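Local atomic coordinates of L-asparagine oxygenase (Streptomyces coelicolor, PDB entry 2OG5), a protein that catalyses the iron(II)- and 2-oxoglutarate-dependent 3-hydroxylation of L-asparagine to (2S,3S)-3-hydroxyasparagine for the biosynthesis of the calcium-dependent lipopeptide antibiotic. Residues V38-S43 / R103-D108; P114-N119 / D157-P162; R213-L218 / A285-T290; A229-T234 / P271-A276. All blocks are in the same frame, centred on the assembly; numbering follows the deposited sequence.

How the interactions relate
Following the chain from the N terminus, interaction 1 comes first. It pairs strand 37-39 with the end of strand 99-103 and closes a mostly helical excursion. Interaction 2 follows in series. It brings the loop before helix 128-140 back onto the exit of strand 156-158, and both contacts reach the same mixed sheet. Interaction 3 then closes a longer loop, from helix 212-215 to the end of helix 274-290. Interaction 4 nests within that loop and joins strand 232-233 to the start of the same helix. Interactions 3 and 4 therefore hold helix 274-290 near its two ends, with centres about 19 Å apart. Interactions 1 and 4 lie on opposite sides of the chain centre.

Interaction 1 (V38-S43 / R103-D108); sequences VTLDQS and RGLPVD
T39 and R103 pair side by side in register, and two backbone hydrogen bonds fix them. R103 N donates to V38 O at 2.8 Å. L40 N donates to R103 O at 2.9 Å, with a nearly straight N-H...O angle of 171°. R103 thus uses both its N-H and its C=O on the residues flanking T39, as one residue of a parallel pair does. T39 CA also lies 3.6 Å from R103 O, a CA-H...O contact beside the stronger bond.

The side chains of T39 and R103 leave on the same face of the sheet. T39 OG1 sits anti to the carbonyl carbon (chi1 -64°) and lies 3.6 Å from R103 CD, on the aliphatic part of the arginine. The R103 chain is extended from CG to NE and runs past the threonine. Its charged end pairs elsewhere, in salt bridges to D37 and E300.

L40 turns its side chain toward the other segment. Its CD1 comes within 3.3 Å of R103 O, and its CD2 lies 4.0 Å from L105 CD2. The L40 side chain is buried and also touches L83 of helix 81-92. G104 has a positive phi (101°), and the chain leaves the strand there. Beyond L40, D41 OD1 accepts from D44 N and caps the N terminus of helix 42-58.

The arrangement is a parallel edge pairing in the mixed sheet of this jelly-roll oxygenase. Strand 37-39 is joined to strand 99-103, which pairs in turn with strand 301-305.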
# COMPACT_ATOMS: atom_id res chain seq x y z
N VAL A 38 9.49 12.26 6.93
CA VAL A 38 8.97 13.40 7.66
C VAL A 38 8.57 13.00 9.07
O VAL A 38 7.71 12.15 9.25
CB VAL A 38 7.73 13.99 6.95
CG1 VAL A 38 7.19 15.19 7.73
CG2 VAL A 38 8.08 14.37 5.52
N THR A 39 9.20 13.61 10.07
CA THR A 39 8.79 13.40 11.45
C THR A 39 7.95 14.60 11.86
O THR A 39 8.38 15.75 11.73
CB THR A 39 10.01 13.24 12.39
OG1 THR A 39 10.74 12.06 12.04
CG2 THR A 39 9.55 13.11 13.85
N LEU A 40 6.73 14.34 12.31
CA LEU A 40 5.85 15.40 12.79
C LEU A 40 6.48 16.05 14.01
O LEU A 40 7.00 15.36 14.89
CB LEU A 40 4.47 14.85 13.16
CG LEU A 40 3.46 14.64 12.03
CD1 LEU A 40 3.95 13.63 10.99
CD2 LEU A 40 2.11 14.22 12.61
N ASP A 41 6.45 17.38 14.08
CA ASP A 41 6.87 18.04 15.31
C ASP A 41 5.74 17.91 16.32
O ASP A 41 4.64 17.48 15.97
CB ASP A 41 7.33 19.49 15.06
CG ASP A 41 6.22 20.42 14.63
OD1 ASP A 41 5.03 20.07 14.72
OD2 ASP A 41 6.56 21.55 14.21
N GLN A 42 6.01 18.24 17.58
CA GLN A 42 5.06 17.97 18.66
C GLN A 42 3.73 18.67 18.42
O GLN A 42 2.67 18.09 18.64
CB GLN A 42 5.66 18.39 20.00
CG GLN A 42 4.75 18.17 21.22
CD GLN A 42 4.46 16.71 21.52
OE1 GLN A 42 5.11 15.80 21.00
NE2 GLN A 42 3.47 16.47 22.39
N SER A 43 3.79 19.92 17.98
CA SER A 43 2.60 20.72 17.73
C SER A 43 1.70 20.06 16.69
O SER A 43 0.50 19.89 16.91
CB SER A 43 3.01 22.12 17.26
OG SER A 43 1.90 22.86 16.79
N ARG A 103 6.37 9.96 10.35
CA ARG A 103 6.58 9.40 11.69
C ARG A 103 5.91 10.30 12.70
O ARG A 103 5.98 11.52 12.58
CB ARG A 103 8.07 9.32 12.00
CG ARG A 103 8.87 8.59 10.95
CD ARG A 103 10.34 8.55 11.31
NE ARG A 103 11.13 7.95 10.23
CZ ARG A 103 11.84 6.83 10.34
NH1 ARG A 103 11.89 6.14 11.47
NH2 ARG A 103 12.53 6.39 9.28
N GLY A 104 5.28 9.71 13.71
CA GLY A 104 4.68 10.48 14.80
C GLY A 104 3.18 10.66 14.67
O GLY A 104 2.60 11.53 15.33
N LEU A 105 2.54 9.84 13.84
CA LEU A 105 1.09 9.87 13.70
C LEU A 105 0.43 9.20 14.90
O LEU A 105 1.05 8.35 15.56
CB LEU A 105 0.66 9.19 12.40
CG LEU A 105 1.00 10.02 11.15
CD1 LEU A 105 0.98 9.15 9.93
CD2 LEU A 105 0.05 11.21 11.00
N PRO A 106 -0.82 9.60 15.21
CA PRO A 106 -1.44 9.08 16.42
C PRO A 106 -1.90 7.64 16.25
O PRO A 106 -2.55 7.31 15.26
CB PRO A 106 -2.63 10.01 16.64
CG PRO A 106 -2.97 10.51 15.28
CD PRO A 106 -1.70 10.53 14.48
N VAL A 107 -1.52 6.80 17.20
CA VAL A 107 -2.04 5.44 17.31
C VAL A 107 -2.30 5.17 18.79
O VAL A 107 -1.58 5.69 19.66
CB VAL A 107 -1.09 4.37 16.72
CG1 VAL A 107 -1.02 4.49 15.21
CG2 VAL A 107 0.30 4.48 17.35
N ASP A 108 -3.33 4.39 19.07
CA ASP A 108 -3.81 4.20 20.44
C ASP A 108 -3.06 3.04 21.14
O ASP A 108 -3.67 2.04 21.50
CB ASP A 108 -5.32 3.94 20.41
CG ASP A 108 -5.97 4.00 21.79
OD1 ASP A 108 -5.32 4.45 22.77
OD2 ASP A 108 -7.15 3.59 21.88

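Interaction 2 (P114-N119 / D157-P162); sequences PTPRVN and DVVPVP
The backbones come closest at R117 and V161, with CA atoms 5.1 Å apart, and the touching parts run 79° from each other, so the two segments cross rather than pair as strands. A water joins them instead. It donates to P116 O at 2.7 Å and to P160 O at 2.6 Å, which gives both carbonyls a partner.

V159 packs against T115 and P116. Its CG1 meets T115 CG2 at 3.5 Å, tighter than a usual methyl contact. The T115 chi1 of -57°, measured to OG1, leaves CG2 anti to the backbone N and brings this methyl to V159. T115 OG1 serves other partners, among them D324 O and R198. V159 CG2 rests against P116 O. The P116 ring crosses the valine at about a right angle. W326 of strand 326-333 touches T115, P116 and V159.

V161 spreads its two methyls along the R117-N119 backbone. CG1 lies 3.5 Å from R117 O, and CG2 lies 3.5 Å from V118 O. Further out, the aliphatic part of R117 crosses the P162 ring at about a right angle, with R117 CG 3.3 Å from P162 CD.

D157 OD2, near P116 CG, is bonded to S121 OG, and D157 OD1 accepts from W326 and Q328.

The contact lies beside the active site of this TauD-like oxygenase. The P160 side chain is about 5 Å from that of R325, which binds 2-oxoglutarate. N170, which binds L-asparagine, is near N119.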
# COMPACT_ATOMS: atom_id res chain seq x y z
N PRO A 114 -4.82 -7.17 21.65
CA PRO A 114 -3.86 -8.11 21.06
C PRO A 114 -4.00 -8.15 19.54
O PRO A 114 -5.08 -7.94 18.99
CB PRO A 114 -4.24 -9.45 21.69
CG PRO A 114 -5.01 -9.12 22.91
CD PRO A 114 -5.71 -7.83 22.62
N THR A 115 -2.89 -8.42 18.86
CA THR A 115 -2.90 -8.45 17.41
C THR A 115 -3.87 -9.53 16.93
O THR A 115 -3.78 -10.67 17.39
CB THR A 115 -1.49 -8.74 16.89
OG1 THR A 115 -0.58 -7.75 17.40
CG2 THR A 115 -1.45 -8.74 15.37
N PRO A 116 -4.80 -9.18 16.01
CA PRO A 116 -5.71 -10.20 15.47
C PRO A 116 -4.97 -11.35 14.79
O PRO A 116 -3.86 -11.16 14.29
CB PRO A 116 -6.53 -9.42 14.43
CG PRO A 116 -6.39 -8.01 14.79
CD PRO A 116 -5.07 -7.85 15.46
N ARG A 117 -5.59 -12.52 14.79
CA ARG A 117 -4.94 -13.75 14.35
C ARG A 117 -5.81 -14.55 13.37
O ARG A 117 -5.63 -15.76 13.21
CB ARG A 117 -4.62 -14.59 15.58
CG ARG A 117 -3.56 -15.62 15.36
CD ARG A 117 -3.21 -16.32 16.65
NE ARG A 117 -2.86 -15.37 17.70
CZ ARG A 117 -2.87 -15.64 19.00
NH1 ARG A 117 -3.20 -16.85 19.46
NH2 ARG A 117 -2.54 -14.69 19.86
N VAL A 118 -6.75 -13.88 12.70
CA VAL A 118 -7.62 -14.51 11.72
C VAL A 118 -7.32 -13.95 10.35
O VAL A 118 -6.89 -12.80 10.23
CB VAL A 118 -9.11 -14.30 12.07
CG1 VAL A 118 -9.43 -14.96 13.40
CG2 VAL A 118 -9.46 -12.82 12.11
N ASN A 119 -7.50 -14.76 9.32
CA ASN A 119 -7.32 -14.28 7.95
C ASN A 119 -8.50 -13.40 7.56
O ASN A 119 -9.63 -13.62 8.01
CB ASN A 119 -7.17 -15.45 6.97
CG ASN A 119 -6.62 -15.02 5.61
OD1 ASN A 119 -6.96 -15.60 4.58
ND2 ASN A 119 -5.81 -13.98 5.60
N ASP A 157 -6.28 -5.25 7.80
CA ASP A 157 -5.21 -5.62 8.71
C ASP A 157 -4.14 -6.43 8.01
O ASP A 157 -4.43 -7.29 7.16
CB ASP A 157 -5.75 -6.44 9.89
CG ASP A 157 -6.64 -5.63 10.81
OD1 ASP A 157 -6.32 -4.47 11.10
OD2 ASP A 157 -7.68 -6.16 11.27
N VAL A 158 -2.89 -6.13 8.36
CA VAL A 158 -1.75 -6.94 7.92
C VAL A 158 -1.18 -7.58 9.18
O VAL A 158 -0.49 -6.92 9.98
CB VAL A 158 -0.71 -6.08 7.19
CG1 VAL A 158 0.42 -6.95 6.65
CG2 VAL A 158 -1.38 -5.30 6.04
N VAL A 159 -1.51 -8.86 9.39
CA VAL A 159 -1.19 -9.60 10.62
C VAL A 159 -0.94 -11.06 10.27
O VAL A 159 -1.60 -11.60 9.38
CB VAL A 159 -2.33 -9.52 11.67
CG1 VAL A 159 -2.54 -8.08 12.13
CG2 VAL A 159 -3.64 -10.09 11.10
N PRO A 160 0.03 -11.70 10.94
CA PRO A 160 0.31 -13.10 10.60
C PRO A 160 -0.74 -14.05 11.16
O PRO A 160 -1.17 -13.89 12.29
CB PRO A 160 1.67 -13.34 11.26
CG PRO A 160 1.67 -12.42 12.45
CD PRO A 160 0.92 -11.19 12.00
N VAL A 161 -1.12 -15.06 10.37
CA VAL A 161 -2.15 -16.02 10.75
C VAL A 161 -1.58 -17.44 10.75
O VAL A 161 -0.96 -17.84 9.77
CB VAL A 161 -3.32 -15.96 9.76
CG1 VAL A 161 -4.39 -16.97 10.12
CG2 VAL A 161 -3.91 -14.55 9.69
N PRO A 162 -1.79 -18.19 11.85
CA PRO A 162 -1.32 -19.58 11.89
C PRO A 162 -1.81 -20.41 10.71
O PRO A 162 -2.99 -20.38 10.38
CB PRO A 162 -1.89 -20.11 13.21
CG PRO A 162 -2.05 -18.91 14.05
CD PRO A 162 -2.43 -17.81 13.12
O HOH W 1 -1.34 -12.22 14.34

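Interaction 3 (R213-L218 / A285-T290); sequences RRVLPL and AHFDAT
A helix-on-helix packing joins the segment 213-218, on helix 212-215, to the last turns of helix 274-290. V215, L218, H286 and T290 carry it.

V215 CG1 points into the other helix. It lies 3.3 Å from T290 OG1 and 3.6 Å from H286 O. The same methyl is 4.1 Å from F287 CD1. This branch is anti to the V215 carbonyl carbon (chi1 -49°).

H286 O, beside that methyl, is a polar atom with two donors. T290 OG1 gives it a hydrogen bond of 2.9 Å, tilted 27° from the carbonyl plane. T290 N reaches it from the opposite face as part of the helix. The threonine hydroxyl is therefore turned back on its own helix, and the side chain is fixed against V215. T290 CB also rests 4.0 Å from R214 CB. Beyond CB the R214 chain bends away, and its NE forms a salt bridge with D97.

L218 packs on the imidazole of H286. Its CB lies 3.6 Å from H286 CD2, and the two side chains cross obliquely. The ring's rotation is fixed by H286 ND1, hydrogen-bonded to E282 O one turn earlier in the helix. L218 CD1 and T290 CG2 meet tip to tip at 4.2 Å.

On the inner side, F287 packs on L262 of strand 260-262 and on L266, and its side chain is about 8 Å from that of the iron ligand H179. Helix 274-290 leads into strand 292-294, which shares a four-stranded antiparallel sheet with strand 207-211, just before helix 212-215.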
# COMPACT_ATOMS: atom_id res chain seq x y z
N ARG A 213 12.74 3.86 -10.87
CA ARG A 213 13.66 4.99 -11.09
C ARG A 213 15.11 4.70 -10.68
O ARG A 213 16.05 5.23 -11.28
CB ARG A 213 13.19 6.25 -10.36
CG ARG A 213 11.89 6.80 -10.91
CD ARG A 213 11.33 7.97 -10.11
NE ARG A 213 10.12 8.44 -10.79
CZ ARG A 213 9.00 8.85 -10.18
NH1 ARG A 213 8.90 8.90 -8.87
NH2 ARG A 213 7.97 9.22 -10.92
N ARG A 214 15.29 3.87 -9.64
CA ARG A 214 16.62 3.46 -9.21
C ARG A 214 17.21 2.41 -10.13
O ARG A 214 18.42 2.35 -10.28
CB ARG A 214 16.63 2.89 -7.79
CG ARG A 214 16.23 3.84 -6.68
CD ARG A 214 17.23 4.96 -6.52
NE ARG A 214 17.09 5.66 -5.24
CZ ARG A 214 17.77 6.75 -4.90
NH1 ARG A 214 18.67 7.27 -5.73
NH2 ARG A 214 17.58 7.31 -3.72
N VAL A 215 16.37 1.55 -10.71
CA VAL A 215 16.90 0.41 -11.46
C VAL A 215 17.00 0.62 -12.97
O VAL A 215 17.92 0.08 -13.58
CB VAL A 215 16.16 -0.92 -11.17
CG1 VAL A 215 16.02 -1.13 -9.67
CG2 VAL A 215 14.83 -0.97 -11.84
N LEU A 216 16.10 1.39 -13.57
CA LEU A 216 16.08 1.53 -15.04
C LEU A 216 17.46 1.85 -15.64
O LEU A 216 17.85 1.20 -16.60
CB LEU A 216 15.02 2.54 -15.50
CG LEU A 216 14.86 2.66 -17.03
CD1 LEU A 216 14.38 1.35 -17.64
CD2 LEU A 216 13.89 3.78 -17.38
N PRO A 217 18.19 2.83 -15.08
CA PRO A 217 19.51 3.15 -15.65
C PRO A 217 20.57 2.05 -15.51
O PRO A 217 21.60 2.12 -16.18
CB PRO A 217 19.96 4.39 -14.85
CG PRO A 217 18.75 4.89 -14.16
CD PRO A 217 17.86 3.71 -13.94
N LEU A 218 20.31 1.05 -14.67
CA LEU A 218 21.27 -0.04 -14.43
C LEU A 218 21.00 -1.29 -15.27
O LEU A 218 21.86 -2.18 -15.37
CB LEU A 218 21.25 -0.43 -12.95
CG LEU A 218 21.36 0.70 -11.93
CD1 LEU A 218 21.23 0.15 -10.51
CD2 LEU A 218 22.67 1.46 -12.10
N ALA A 285 16.89 -9.00 -9.59
CA ALA A 285 18.23 -8.77 -9.04
C ALA A 285 18.46 -7.31 -8.67
O ALA A 285 19.00 -7.02 -7.60
CB ALA A 285 19.30 -9.24 -10.02
N HIS A 286 18.07 -6.39 -9.55
CA HIS A 286 18.28 -4.96 -9.32
C HIS A 286 17.31 -4.38 -8.28
O HIS A 286 17.69 -3.48 -7.52
CB HIS A 286 18.21 -4.17 -10.63
CG HIS A 286 19.42 -4.35 -11.49
ND1 HIS A 286 19.51 -5.33 -12.45
CD2 HIS A 286 20.60 -3.68 -11.52
CE1 HIS A 286 20.70 -5.26 -13.04
NE2 HIS A 286 21.38 -4.27 -12.49
N PHE A 287 16.09 -4.90 -8.23
CA PHE A 287 15.16 -4.56 -7.14
C PHE A 287 15.78 -4.95 -5.81
O PHE A 287 15.78 -4.17 -4.85
CB PHE A 287 13.82 -5.31 -7.24
CG PHE A 287 12.85 -4.80 -8.27
CD1 PHE A 287 12.84 -3.48 -8.70
CD2 PHE A 287 11.87 -5.67 -8.76
CE1 PHE A 287 11.88 -3.05 -9.64
CE2 PHE A 287 10.93 -5.23 -9.69
CZ PHE A 287 10.95 -3.93 -10.13
N ASP A 288 16.34 -6.15 -5.75
CA ASP A 288 16.94 -6.61 -4.52
C ASP A 288 18.09 -5.70 -4.11
O ASP A 288 18.25 -5.40 -2.93
CB ASP A 288 17.43 -8.04 -4.67
CG ASP A 288 17.88 -8.62 -3.36
OD1 ASP A 288 17.01 -8.93 -2.53
OD2 ASP A 288 19.11 -8.76 -3.18
N ALA A 289 18.90 -5.26 -5.08
CA ALA A 289 20.10 -4.47 -4.78
C ALA A 289 19.79 -3.04 -4.33
O ALA A 289 20.54 -2.47 -3.52
CB ALA A 289 21.03 -4.44 -6.00
N THR A 290 18.70 -2.48 -4.82
CA THR A 290 18.40 -1.06 -4.61
C THR A 290 17.24 -0.82 -3.65
O THR A 290 16.89 0.33 -3.38
CB THR A 290 18.07 -0.38 -5.93
OG1 THR A 290 16.87 -0.95 -6.48
CG2 THR A 290 19.23 -0.53 -6.93

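Interaction 4 (A229-T234 / P271-A276); sequences APEFRT and PVTERA
E231, just before strand 232-233 of a small two-stranded antiparallel sheet, packs against the start of helix 274-290. F232 and P271 form a non-hydrogen-bonded pair in that sheet, with their CA atoms 4.7 Å apart. Next to the pair, V272 N donates to E231 O at 2.9 Å.

The charged contact is a salt bridge between E231 and R275. The arginine grips the carboxylate side-on with two nitrogens: R275 NE goes to E231 OE1 and R275 NH2 to E231 OE2, both at 3.1 Å. The two flat groups are turned 49° apart. OE2 lies in the guanidinium plane, but NH2 meets it from above the carboxylate plane. The R275 chain is extended from CG to NE, which carries the guanidinium out to E231.

T273 is the N-cap of the helix. T273 OG1 accepts from A276 N, a capping bond, and gives its own proton to E231 OE1. E231 is thus tied to the cap as well as to the arginine.

The apolar part lies on the inner side. A276 CB packs 3.5 Å from F232 CE1, and L227, V252 and L280 also touch the phenylalanine.

At E231 OE1, the 2.7 Å bond from T273 OG1 and the bond from R275 NE arrive from opposite faces of the carboxylate.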
# COMPACT_ATOMS: atom_id res chain seq x y z
N ALA A 229 8.20 -4.95 -24.23
CA ALA A 229 7.49 -5.82 -25.18
C ALA A 229 6.30 -6.49 -24.50
O ALA A 229 6.35 -6.77 -23.29
CB ALA A 229 8.45 -6.86 -25.75
N PRO A 230 5.23 -6.78 -25.26
CA PRO A 230 4.05 -7.42 -24.69
C PRO A 230 4.25 -8.92 -24.48
O PRO A 230 3.60 -9.74 -25.14
CB PRO A 230 2.97 -7.14 -25.74
CG PRO A 230 3.72 -7.11 -27.01
CD PRO A 230 5.05 -6.48 -26.69
N GLU A 231 5.15 -9.28 -23.57
CA GLU A 231 5.58 -10.67 -23.42
C GLU A 231 5.48 -11.15 -21.98
O GLU A 231 6.23 -12.05 -21.56
CB GLU A 231 6.99 -10.81 -23.99
CG GLU A 231 7.03 -10.46 -25.47
CD GLU A 231 8.39 -10.59 -26.10
OE1 GLU A 231 9.35 -11.01 -25.42
OE2 GLU A 231 8.50 -10.28 -27.31
N PHE A 232 4.54 -10.57 -21.23
CA PHE A 232 4.34 -10.91 -19.82
C PHE A 232 2.85 -11.06 -19.52
O PHE A 232 2.04 -10.20 -19.87
CB PHE A 232 4.94 -9.82 -18.93
CG PHE A 232 6.36 -9.49 -19.27
CD1 PHE A 232 7.42 -10.15 -18.66
CD2 PHE A 232 6.65 -8.52 -20.23
CE1 PHE A 232 8.73 -9.83 -18.97
CE2 PHE A 232 7.95 -8.21 -20.56
CZ PHE A 232 9.00 -8.86 -19.92
N ARG A 233 2.50 -12.15 -18.84
CA ARG A 233 1.12 -12.45 -18.51
C ARG A 233 0.93 -12.43 -16.99
O ARG A 233 1.57 -13.20 -16.28
CB ARG A 233 0.77 -13.83 -19.04
CG ARG A 233 -0.69 -14.24 -18.87
CD ARG A 233 -0.92 -15.63 -19.45
NE ARG A 233 -0.64 -15.69 -20.90
CZ ARG A 233 -1.52 -15.46 -21.87
NH1 ARG A 233 -2.79 -15.13 -21.60
NH2 ARG A 233 -1.14 -15.54 -23.14
N THR A 234 0.07 -11.54 -16.50
CA THR A 234 -0.25 -11.47 -15.07
C THR A 234 -1.74 -11.75 -14.88
O THR A 234 -2.57 -10.86 -14.95
CB THR A 234 0.12 -10.09 -14.49
OG1 THR A 234 1.47 -9.77 -14.84
CG2 THR A 234 -0.01 -10.07 -12.96
N PRO A 271 6.52 -14.98 -17.75
CA PRO A 271 7.12 -14.59 -19.02
C PRO A 271 6.62 -15.50 -20.14
O PRO A 271 6.50 -16.71 -19.93
CB PRO A 271 8.61 -14.81 -18.79
CG PRO A 271 8.68 -15.89 -17.78
CD PRO A 271 7.48 -15.70 -16.89
N VAL A 272 6.36 -14.93 -21.31
CA VAL A 272 5.85 -15.66 -22.48
C VAL A 272 6.98 -16.04 -23.45
O VAL A 272 6.78 -16.88 -24.33
CB VAL A 272 4.76 -14.84 -23.21
CG1 VAL A 272 4.43 -15.41 -24.58
CG2 VAL A 272 3.51 -14.76 -22.35
N THR A 273 8.15 -15.42 -23.28
CA THR A 273 9.33 -15.71 -24.10
C THR A 273 10.56 -15.88 -23.20
O THR A 273 10.52 -15.53 -22.02
CB THR A 273 9.62 -14.55 -25.07
OG1 THR A 273 9.95 -13.37 -24.32
CG2 THR A 273 8.41 -14.28 -25.94
N GLU A 274 11.65 -16.41 -23.76
CA GLU A 274 12.88 -16.59 -22.99
C GLU A 274 13.52 -15.26 -22.61
O GLU A 274 14.03 -15.12 -21.50
CB GLU A 274 13.89 -17.48 -23.73
CG GLU A 274 15.21 -17.71 -22.96
CD GLU A 274 14.99 -18.16 -21.51
OE1 GLU A 274 14.19 -19.11 -21.29
OE2 GLU A 274 15.61 -17.58 -20.59
N ARG A 275 13.51 -14.29 -23.52
CA ARG A 275 14.09 -12.98 -23.21
C ARG A 275 13.31 -12.31 -22.08
O ARG A 275 13.90 -11.65 -21.23
CB ARG A 275 14.17 -12.08 -24.46
CG ARG A 275 12.85 -11.54 -25.00
CD ARG A 275 13.12 -10.34 -25.90
NE ARG A 275 11.93 -9.81 -26.54
CZ ARG A 275 11.90 -8.68 -27.25
NH1 ARG A 275 13.00 -7.95 -27.42
NH2 ARG A 275 10.77 -8.28 -27.81
N ALA A 276 11.99 -12.52 -22.06
CA ALA A 276 11.14 -12.02 -20.97
C ALA A 276 11.52 -12.65 -19.64
O ALA A 276 11.61 -11.96 -18.62
CB ALA A 276 9.67 -12.29 -21.27